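Diaminobutyrate-pyruvate transaminase and L-2,4-diaminobutyrate decarboxylase (PDB 2QMA) probably binds pyridoxal 5'-phosphate and acts as a transaminase and carbon-carbon lyase, this crystal holding its C-terminal, glutamate decarboxylase-like part. Local coordinates at residues E142-N147 with D160-T164; F260-A266 with M289-G295; N442-R446 with V456-T460. The contacts are given in a common frame with arbitrary orientation. Residue numbers count along the deposited sequence, not the author numbering.

Contact 1: residues E142-N147 with D160-T164; sequences EQKVVN and DGIFT. With EDO (1,2-ethanediol), chain C.
A helix packs here against the edge of the mixed sheet of a PLP-dependent decarboxylase fold: 142-147 belongs to helix 136-152, while strand 160-164 is outermost in that sheet within the chain. Residues 142-147 are regular helix (Val-146 N to Glu-142 O, 2.9 Å); Asp-160 and Gly-161 are almost fully extended (phi/psi -161/-179° and -165/176°). The segment axes approach to 7.8 Å at 125° between N-to-C directions, with Val-146 CA 5.7 Å from Gly-161 CA and Glu-142 CA 7.5 Å from Phe-163 CA. Asp-160, Ile-162 and Thr-164 pair by backbone with strand 334-338, so the strand's other edge meets the helix.

Glu-142, extended (t, t), takes Phe-163 N on OE2 (3.2 Å); its OE1 forms a salt bridge with Lys-373. Gln-143 (t, p) gives NE2 to Asp-160 OD1 (2.8 Å), which accepts a weak hydrogen bond from Gly-161 N (2.8 Å). Water 1 lies 3.0 Å from Gln-143 OE1 and 2.7 Å from Gly-161 O. Val-146 (t) puts CG1 3.3 Å from Gly-161 N, where glycine leaves room, and CG2 4.0 Å from Phe-163 CD1. Val-145 CG1 meets Phe-163 CZ at 3.5 Å; chi1 of -91° sets the Phe-163 ring with both valines at its edge.

Lys-144 is out of reach of the strand; its NZ hydrogen-bonds to 1,2-ethanediol O1 (2.9 Å) and O2 (2.7 Å), and to Asn-69 O of the second subunit.

The helix thus serves this sheet edge through side chains: a carboxylate takes one outward amide, and a water lies near one carbonyl.

Contact 2: residues F260-A266 with M289-G295; sequences FAIVGTA and MWMHVDG
Two neighbouring parallel strands of a beta-alpha-beta unit, joined through helix 277-287, form this buried pair in the central sheet of the fold. The axes lie 4.7 Å apart at 27°, and the register runs from Ala-261 opposite Trp-290 to Thr-265 opposite Asp-294. Six backbone hydrogen bonds of 2.8 to 3.0 Å join them, from Trp-290 N to Phe-260 O (2.9 Å) through to Ala-266 N to Asp-294 O (2.9 Å).

On the face towards helix 277-287, Ile-262 (t, t) fills the space between two selenomethionines: its CG2 lies 3.9 Å from Met-289 CE and 4.0 Å from Met-291 CB. Gly-264 leaves a hollow beside Met-291 SE, 5.3 Å from Gly-264 CA. Just past the strand end, Ala-266 CB, pointing sideways, meets Val-293 CG1 at 4.1 Å.

On the other face, small Ala-261 sits beside Trp-290 (CB to CB, 4.3 Å), whose indole swings away (t) to Trp-181, His-317 and Ser-318. Val-263 CG1 abuts the His-292 ring edge (CD2, 4.5 Å) and Asp-294 CB (4.2 Å). Asp-294, held by Asn-171 and about 7 Å from the predicted cofactor lysine Lys-325 (side chain to side chain), is placed consistently with the pyridine-binding aspartate of such enzymes. Water 2 joins Thr-265 OG1 (2.9 Å) to Asp-294 OD2 (2.7 Å).

Contact 3: residues N442-R446 with V456-T460; sequences NKALR and VLGET
In the small alpha/beta part of the chain, helix 438-452 runs against an outer strand, 458-462, of the four-stranded antiparallel sheet. The short axes are 9.4 Å apart and nearly antiparallel (157°); Arg-446 CA and Leu-457 CA are the nearest CA pair across the two segments, 6.2 Å apart.

Contact through carbon is modest. Leu-445 (p, p) reaches Leu-457 (m, t) with CD1 to CD1 at 4.3 Å, both packing on helix 479-495, while Arg-446 CG lies 4.1 Å from Leu-457 CB. The aliphatic CG of Lys-443 touches Glu-459 OE1 at 3.4 Å.

Charge dominates the exposed side. Arg-446 (chi1 t) lays its side chain across the strand: NH1 makes a salt bridge with Glu-459 OE2 at 3.4 Å, its hydrogen bond weak, and Arg-446 CD comes unusually close to that OE2, 3.0 Å. A long, weak ion pair links Arg-446 to Asp-133 of the second subunit. Arg-446 NE also gives a weak hydrogen bond to Leu-457 O (3.3 Å), with the carbonyl near the guanidinium plane.

Waters fill the remaining gaps. Water 5 joins Arg-446 NH2 (2.8 Å) to Leu-457 O (3.0 Å), and water 4 joins Arg-446 O (2.7 Å) to Leu-457 N (2.9 Å). Water 3 donates to Lys-443 O at 2.7 Å and to Glu-459 OE2 at 2.5 Å.

From the N terminus, contact 1 closes first, folding helix 136-152 back over twelve intervening residues onto strand 160-164. Contact 2 follows, its 22-residue connection carrying helix 277-287, and contact 3 comes last with nine residues between its segments. The three loops follow in series, none nesting or crossing. Contacts 1 and 2 serve the same mixed sheet, one at an outermost strand and the other in its interior, with strands 334-338 and 318-322 between; their centres are 20 Å apart. Contact 3 belongs to the smaller antiparallel sheet, across the chain's centre from contact 1 (38 Å between centres). Contacts 1 and 3 also reach the second subunit; contact 2 does not.

Contact 1: residues E142-N147 with D160-T164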
loop_
_atom_site.group_PDB
_atom_site.type_symbol
_atom_site.label_atom_id
_atom_site.label_comp_id
_atom_site.label_asym_id
_atom_site.label_seq_id
_atom_site.Cartn_x
_atom_site.Cartn_y
_atom_site.Cartn_z
ATOM N N GLU A 142 -3.180 12.181 -9.919
ATOM C CA GLU A 142 -3.618 10.784 -10.075
ATOM C C GLU A 142 -4.615 10.627 -11.255
ATOM O O GLU A 142 -4.431 9.734 -12.116
ATOM C CB GLU A 142 -4.224 10.202 -8.785
ATOM C CG GLU A 142 -4.518 8.716 -9.010
ATOM C CD GLU A 142 -4.858 7.901 -7.800
ATOM O OE1 GLU A 142 -4.177 8.012 -6.753
ATOM O OE2 GLU A 142 -5.789 7.072 -7.952
ATOM N N GLN A 143 -5.667 11.461 -11.310
ATOM C CA GLN A 143 -6.628 11.316 -12.405
ATOM C C GLN A 143 -5.989 11.539 -13.802
ATOM O O GLN A 143 -6.297 10.840 -14.759
ATOM C CB GLN A 143 -7.843 12.221 -12.224
ATOM C CG GLN A 143 -8.980 11.861 -13.217
ATOM C CD GLN A 143 -9.619 10.478 -12.948
ATOM O OE1 GLN A 143 -10.060 10.194 -11.843
ATOM N NE2 GLN A 143 -9.664 9.628 -13.976
ATOM N N LYS A 144 -5.114 12.521 -13.895
ATOM C CA LYS A 144 -4.363 12.833 -15.121
ATOM C C LYS A 144 -3.589 11.581 -15.603
ATOM O O LYS A 144 -3.638 11.230 -16.790
ATOM C CB LYS A 144 -3.384 13.995 -14.830
ATOM C CG LYS A 144 -2.311 14.290 -15.889
ATOM C CD LYS A 144 -2.859 14.535 -17.303
ATOM C CE LYS A 144 -1.769 15.187 -18.174
ATOM N NZ LYS A 144 -2.131 15.267 -19.651
ATOM N N VAL A 145 -2.839 10.966 -14.673
ATOM C CA VAL A 145 -2.008 9.789 -14.987
ATOM C C VAL A 145 -2.930 8.633 -15.390
ATOM O O VAL A 145 -2.643 7.893 -16.357
ATOM C CB VAL A 145 -1.111 9.376 -13.783
ATOM C CG1 VAL A 145 -0.493 7.984 -13.991
ATOM C CG2 VAL A 145 -0.047 10.413 -13.467
ATOM N N VAL A 146 -4.039 8.479 -14.650
ATOM C CA VAL A 146 -5.025 7.427 -14.975
ATOM C C VAL A 146 -5.579 7.625 -16.402
ATOM O O VAL A 146 -5.686 6.665 -17.187
ATOM C CB VAL A 146 -6.182 7.342 -13.926
ATOM C CG1 VAL A 146 -7.341 6.528 -14.509
ATOM C CG2 VAL A 146 -5.691 6.628 -12.649
ATOM N N ASN A 147 -5.984 8.863 -16.704
ATOM C CA ASN A 147 -6.520 9.198 -18.028
ATOM C C ASN A 147 -5.509 8.895 -19.122
ATOM O O ASN A 147 -5.853 8.335 -20.173
ATOM C CB ASN A 147 -6.920 10.683 -18.100
ATOM C CG ASN A 147 -8.144 11.017 -17.254
ATOM O OD1 ASN A 147 -8.411 12.189 -17.030
ATOM N ND2 ASN A 147 -8.893 10.004 -16.804
ATOM N N ASP A 160 -11.786 4.138 -16.968
ATOM C CA ASP A 160 -11.239 4.867 -15.813
ATOM C C ASP A 160 -10.322 3.904 -15.072
ATOM O O ASP A 160 -10.139 2.766 -15.512
ATOM C CB ASP A 160 -12.373 5.420 -14.921
ATOM C CG ASP A 160 -11.923 6.548 -13.987
ATOM O OD1 ASP A 160 -10.732 6.987 -14.038
ATOM O OD2 ASP A 160 -12.817 7.003 -13.215
ATOM N N GLY A 161 -9.724 4.351 -13.964
ATOM C CA GLY A 161 -8.820 3.518 -13.224
ATOM C C GLY A 161 -8.588 4.126 -11.858
ATOM O O GLY A 161 -9.092 5.221 -11.563
ATOM N N ILE A 162 -7.835 3.420 -11.027
ATOM C CA ILE A 162 -7.354 3.976 -9.771
ATOM C C ILE A 162 -6.059 3.306 -9.420
ATOM O O ILE A 162 -5.857 2.113 -9.703
ATOM C CB ILE A 162 -8.194 3.637 -8.533
ATOM C CG1 ILE A 162 -9.313 2.672 -8.836
ATOM C CG2 ILE A 162 -8.341 4.890 -7.527
ATOM C CD1 ILE A 162 -8.692 1.308 -8.858
ATOM N N PHE A 163 -5.233 4.025 -8.681
ATOM C CA PHE A 163 -3.964 3.470 -8.270
ATOM C C PHE A 163 -4.175 2.563 -7.083
ATOM O O PHE A 163 -5.019 2.837 -6.243
ATOM C CB PHE A 163 -2.971 4.584 -7.935
ATOM C CG PHE A 163 -2.141 5.013 -9.104
ATOM C CD1 PHE A 163 -2.722 5.694 -10.181
ATOM C CD2 PHE A 163 -0.765 4.702 -9.138
ATOM C CE1 PHE A 163 -1.921 6.103 -11.276
ATOM C CE2 PHE A 163 0.059 5.127 -10.210
ATOM C CZ PHE A 163 -0.524 5.809 -11.285
ATOM N N THR A 164 -3.424 1.477 -7.052
ATOM C CA THR A 164 -3.529 0.456 -6.018
ATOM C C THR A 164 -2.107 0.207 -5.440
ATOM O O THR A 164 -1.111 0.756 -5.930
ATOM C CB THR A 164 -4.028 -0.888 -6.609
ATOM O OG1 THR A 164 -3.016 -1.389 -7.497
ATOM C CG2 THR A 164 -5.363 -0.724 -7.336
HETATM C C1 EDO C . -5.225 13.569 -20.741
HETATM O O1 EDO C . -4.986 14.671 -19.827
HETATM C C2 EDO C . -4.231 12.420 -20.596
HETATM O O2 EDO C . -2.886 12.875 -20.743
HETATM O O HOH W 1 -10.519 7.371 -10.906
#

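Contact 2: residues F260-A266 with M289-G295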
loop_
_atom_site.group_PDB
_atom_site.type_symbol
_atom_site.label_atom_id
_atom_site.label_comp_id
_atom_site.label_asym_id
_atom_site.label_seq_id
_atom_site.Cartn_x
_atom_site.Cartn_y
_atom_site.Cartn_z
ATOM N N PHE A 260 -17.468 -17.207 -15.136
ATOM C CA PHE A 260 -17.869 -15.794 -15.213
ATOM C C PHE A 260 -16.704 -14.853 -15.464
ATOM O O PHE A 260 -16.900 -13.671 -15.777
ATOM C CB PHE A 260 -18.572 -15.372 -13.899
ATOM C CG PHE A 260 -17.642 -15.196 -12.711
ATOM C CD1 PHE A 260 -17.139 -13.935 -12.379
ATOM C CD2 PHE A 260 -17.266 -16.285 -11.942
ATOM C CE1 PHE A 260 -16.279 -13.760 -11.254
ATOM C CE2 PHE A 260 -16.413 -16.146 -10.858
ATOM C CZ PHE A 260 -15.919 -14.866 -10.495
ATOM N N ALA A 261 -15.480 -15.357 -15.265
ATOM C CA ALA A 261 -14.321 -14.522 -15.501
ATOM C C ALA A 261 -13.168 -15.338 -16.044
ATOM O O ALA A 261 -13.008 -16.516 -15.694
ATOM C CB ALA A 261 -13.835 -13.834 -14.185
ATOM N N ILE A 262 -12.312 -14.653 -16.784
ATOM C CA ILE A 262 -11.153 -15.371 -17.374
ATOM C C ILE A 262 -9.945 -14.477 -17.238
ATOM O O ILE A 262 -10.029 -13.290 -17.551
ATOM C CB ILE A 262 -11.397 -15.786 -18.878
ATOM C CG1 ILE A 262 -10.179 -16.599 -19.368
ATOM C CG2 ILE A 262 -11.678 -14.576 -19.761
ATOM C CD1 ILE A 262 -10.501 -17.564 -20.566
ATOM N N VAL A 263 -8.817 -15.040 -16.798
ATOM C CA VAL A 263 -7.642 -14.233 -16.643
ATOM C C VAL A 263 -6.679 -14.457 -17.822
ATOM O O VAL A 263 -6.213 -15.599 -18.042
ATOM C CB VAL A 263 -6.943 -14.488 -15.274
ATOM C CG1 VAL A 263 -5.649 -13.709 -15.172
ATOM C CG2 VAL A 263 -7.897 -14.100 -14.109
ATOM N N GLY A 264 -6.391 -13.381 -18.561
ATOM C CA GLY A 264 -5.333 -13.430 -19.580
ATOM C C GLY A 264 -4.046 -12.890 -18.980
ATOM O O GLY A 264 -4.048 -11.794 -18.429
ATOM N N THR A 265 -2.945 -13.617 -19.070
ATOM C CA THR A 265 -1.713 -13.126 -18.363
ATOM C C THR A 265 -0.797 -12.509 -19.437
ATOM O O THR A 265 -0.496 -13.184 -20.423
ATOM C CB THR A 265 -1.003 -14.244 -17.507
ATOM O OG1 THR A 265 -1.931 -14.741 -16.519
ATOM C CG2 THR A 265 0.236 -13.719 -16.770
ATOM N N ALA A 266 -0.446 -11.230 -19.295
ATOM C CA ALA A 266 0.483 -10.563 -20.203
ATOM C C ALA A 266 1.836 -10.490 -19.519
ATOM O O ALA A 266 2.177 -9.487 -18.895
ATOM C CB ALA A 266 -0.047 -9.116 -20.676
HETATM N N MSE A 289 -18.420 -13.530 -20.280
HETATM C CA MSE A 289 -17.499 -13.424 -19.107
HETATM C C MSE A 289 -16.794 -12.084 -19.069
HETATM O O MSE A 289 -16.685 -11.368 -20.067
HETATM C CB MSE A 289 -16.405 -14.552 -19.105
HETATM C CG MSE A 289 -16.929 -15.989 -19.356
HETATM SE SE MSE A 289 -15.575 -17.351 -19.391
HETATM C CE MSE A 289 -14.632 -16.793 -21.000
ATOM N N TRP A 290 -16.264 -11.791 -17.891
ATOM C CA TRP A 290 -15.328 -10.681 -17.645
ATOM C C TRP A 290 -13.877 -11.138 -17.923
ATOM O O TRP A 290 -13.399 -12.084 -17.287
ATOM C CB TRP A 290 -15.449 -10.374 -16.158
ATOM C CG TRP A 290 -14.674 -9.244 -15.667
ATOM C CD1 TRP A 290 -13.293 -9.177 -15.492
ATOM C CD2 TRP A 290 -15.202 -7.996 -15.195
ATOM N NE1 TRP A 290 -12.955 -7.941 -14.983
ATOM C CE2 TRP A 290 -14.095 -7.205 -14.776
ATOM C CE3 TRP A 290 -16.497 -7.462 -15.105
ATOM C CZ2 TRP A 290 -14.245 -5.888 -14.291
ATOM C CZ3 TRP A 290 -16.645 -6.181 -14.612
ATOM C CH2 TRP A 290 -15.533 -5.401 -14.219
HETATM N N MSE A 291 -13.170 -10.447 -18.821
HETATM C CA MSE A 291 -11.774 -10.741 -19.038
HETATM C C MSE A 291 -10.977 -9.750 -18.238
HETATM O O MSE A 291 -11.091 -8.526 -18.437
HETATM C CB MSE A 291 -11.332 -10.650 -20.498
HETATM C CG MSE A 291 -9.731 -10.861 -20.542
HETATM SE SE MSE A 291 -9.030 -10.907 -22.361
HETATM C CE MSE A 291 -9.207 -9.044 -22.855
ATOM N N HIS A 292 -10.181 -10.298 -17.343
ATOM C CA HIS A 292 -9.237 -9.511 -16.550
ATOM C C HIS A 292 -7.857 -9.788 -17.127
ATOM O O HIS A 292 -7.442 -10.964 -17.233
ATOM C CB HIS A 292 -9.321 -9.849 -15.032
ATOM C CG HIS A 292 -8.207 -9.210 -14.243
ATOM N ND1 HIS A 292 -8.175 -7.863 -13.948
ATOM C CD2 HIS A 292 -7.052 -9.732 -13.739
ATOM C CE1 HIS A 292 -7.057 -7.576 -13.304
ATOM N NE2 HIS A 292 -6.374 -8.695 -13.126
ATOM N N VAL A 293 -7.128 -8.725 -17.484
ATOM C CA VAL A 293 -5.751 -8.904 -18.002
ATOM C C VAL A 293 -4.744 -8.661 -16.874
ATOM O O VAL A 293 -4.678 -7.561 -16.335
ATOM C CB VAL A 293 -5.432 -8.013 -19.225
ATOM C CG1 VAL A 293 -3.887 -8.163 -19.564
ATOM C CG2 VAL A 293 -6.316 -8.395 -20.421
ATOM N N ASP A 294 -3.978 -9.685 -16.492
ATOM C CA ASP A 294 -2.931 -9.464 -15.521
ATOM C C ASP A 294 -1.665 -8.993 -16.279
ATOM O O ASP A 294 -0.842 -9.812 -16.769
ATOM C CB ASP A 294 -2.670 -10.732 -14.685
ATOM C CG ASP A 294 -1.560 -10.538 -13.614
ATOM O OD1 ASP A 294 -0.941 -9.450 -13.551
ATOM O OD2 ASP A 294 -1.295 -11.506 -12.849
ATOM N N GLY A 295 -1.476 -7.682 -16.367
ATOM C CA GLY A 295 -0.285 -7.220 -17.059
ATOM C C GLY A 295 0.781 -6.696 -16.149
ATOM O O GLY A 295 1.527 -5.817 -16.560
HETATM O O HOH W 2 -1.719 -14.066 -13.725
#

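Contact 3: residues N442-R446 with V456-T460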
loop_
_atom_site.group_PDB
_atom_site.type_symbol
_atom_site.label_atom_id
_atom_site.label_comp_id
_atom_site.label_asym_id
_atom_site.label_seq_id
_atom_site.Cartn_x
_atom_site.Cartn_y
_atom_site.Cartn_z
ATOM N N ASN A 442 22.047 -27.449 -9.021
ATOM C CA ASN A 442 21.460 -26.133 -9.269
ATOM C C ASN A 442 20.739 -25.519 -8.069
ATOM O O ASN A 442 20.785 -24.298 -7.856
ATOM C CB ASN A 442 20.592 -26.153 -10.532
ATOM C CG ASN A 442 21.417 -26.256 -11.780
ATOM O OD1 ASN A 442 21.900 -25.242 -12.305
ATOM N ND2 ASN A 442 21.595 -27.485 -12.280
ATOM N N LYS A 443 20.097 -26.351 -7.257
ATOM C CA LYS A 443 19.580 -25.865 -5.977
ATOM C C LYS A 443 20.675 -25.301 -5.066
ATOM O O LYS A 443 20.531 -24.212 -4.494
ATOM C CB LYS A 443 18.808 -26.961 -5.248
ATOM C CG LYS A 443 17.416 -27.120 -5.791
ATOM C CD LYS A 443 16.445 -27.449 -4.675
ATOM C CE LYS A 443 16.101 -28.912 -4.698
ATOM N NZ LYS A 443 15.575 -29.348 -6.026
ATOM N N ALA A 444 21.768 -26.041 -4.940
ATOM C CA ALA A 444 22.816 -25.660 -4.030
ATOM C C ALA A 444 23.512 -24.388 -4.550
ATOM O O ALA A 444 23.746 -23.455 -3.785
ATOM C CB ALA A 444 23.787 -26.806 -3.837
ATOM N N LEU A 445 23.774 -24.314 -5.857
ATOM C CA LEU A 445 24.461 -23.135 -6.347
ATOM C C LEU A 445 23.599 -21.868 -6.240
ATOM O O LEU A 445 24.125 -20.801 -5.922
ATOM C CB LEU A 445 25.074 -23.347 -7.735
ATOM C CG LEU A 445 24.353 -23.121 -9.035
ATOM C CD1 LEU A 445 24.195 -21.606 -9.282
ATOM C CD2 LEU A 445 25.179 -23.792 -10.139
ATOM N N ARG A 446 22.287 -21.992 -6.424
ATOM C CA ARG A 446 21.440 -20.827 -6.239
ATOM C C ARG A 446 21.491 -20.252 -4.815
ATOM O O ARG A 446 21.664 -19.049 -4.638
ATOM C CB ARG A 446 20.001 -21.076 -6.659
ATOM C CG ARG A 446 19.239 -19.786 -6.660
ATOM C CD ARG A 446 17.993 -19.983 -5.929
ATOM N NE ARG A 446 17.582 -18.879 -5.076
ATOM C CZ ARG A 446 17.253 -19.039 -3.801
ATOM N NH1 ARG A 446 17.318 -20.243 -3.238
ATOM N NH2 ARG A 446 16.862 -17.998 -3.088
ATOM N N VAL A 456 22.128 -12.873 -7.036
ATOM C CA VAL A 456 20.732 -13.124 -6.688
ATOM C C VAL A 456 20.042 -13.708 -7.926
ATOM O O VAL A 456 19.767 -12.998 -8.908
ATOM C CB VAL A 456 20.000 -11.862 -6.160
ATOM C CG1 VAL A 456 18.542 -12.242 -5.773
ATOM C CG2 VAL A 456 20.762 -11.263 -4.921
ATOM N N LEU A 457 19.792 -15.015 -7.881
ATOM C CA LEU A 457 19.289 -15.760 -9.031
ATOM C C LEU A 457 17.922 -16.343 -8.718
ATOM O O LEU A 457 17.641 -16.671 -7.570
ATOM C CB LEU A 457 20.222 -16.922 -9.363
ATOM C CG LEU A 457 21.640 -16.517 -9.752
ATOM C CD1 LEU A 457 22.521 -17.744 -9.956
ATOM C CD2 LEU A 457 21.610 -15.581 -10.990
ATOM N N GLY A 458 17.086 -16.468 -9.737
ATOM C CA GLY A 458 15.750 -17.075 -9.550
ATOM C C GLY A 458 15.865 -18.597 -9.629
ATOM O O GLY A 458 16.834 -19.117 -10.170
ATOM N N GLU A 459 14.887 -19.327 -9.090
ATOM C CA GLU A 459 14.894 -20.769 -9.292
ATOM C C GLU A 459 13.488 -21.249 -9.479
ATOM O O GLU A 459 12.581 -20.815 -8.775
ATOM C CB GLU A 459 15.663 -21.552 -8.196
ATOM C CG GLU A 459 14.862 -22.158 -7.071
ATOM C CD GLU A 459 15.693 -23.124 -6.217
ATOM O OE1 GLU A 459 15.464 -24.362 -6.295
ATOM O OE2 GLU A 459 16.592 -22.648 -5.493
ATOM N N THR A 460 13.283 -22.085 -10.482
ATOM C CA THR A 460 11.945 -22.600 -10.703
ATOM C C THR A 460 11.980 -24.050 -11.182
ATOM O O THR A 460 13.007 -24.715 -11.081
ATOM C CB THR A 460 11.123 -21.661 -11.600
ATOM O OG1 THR A 460 9.735 -22.027 -11.531
ATOM C CG2 THR A 460 11.648 -21.654 -13.076
HETATM O O HOH W 3 17.998 -23.555 -3.682
HETATM O O HOH W 4 21.242 -16.774 -6.099
HETATM O O HOH W 5 17.823 -15.962 -4.692
#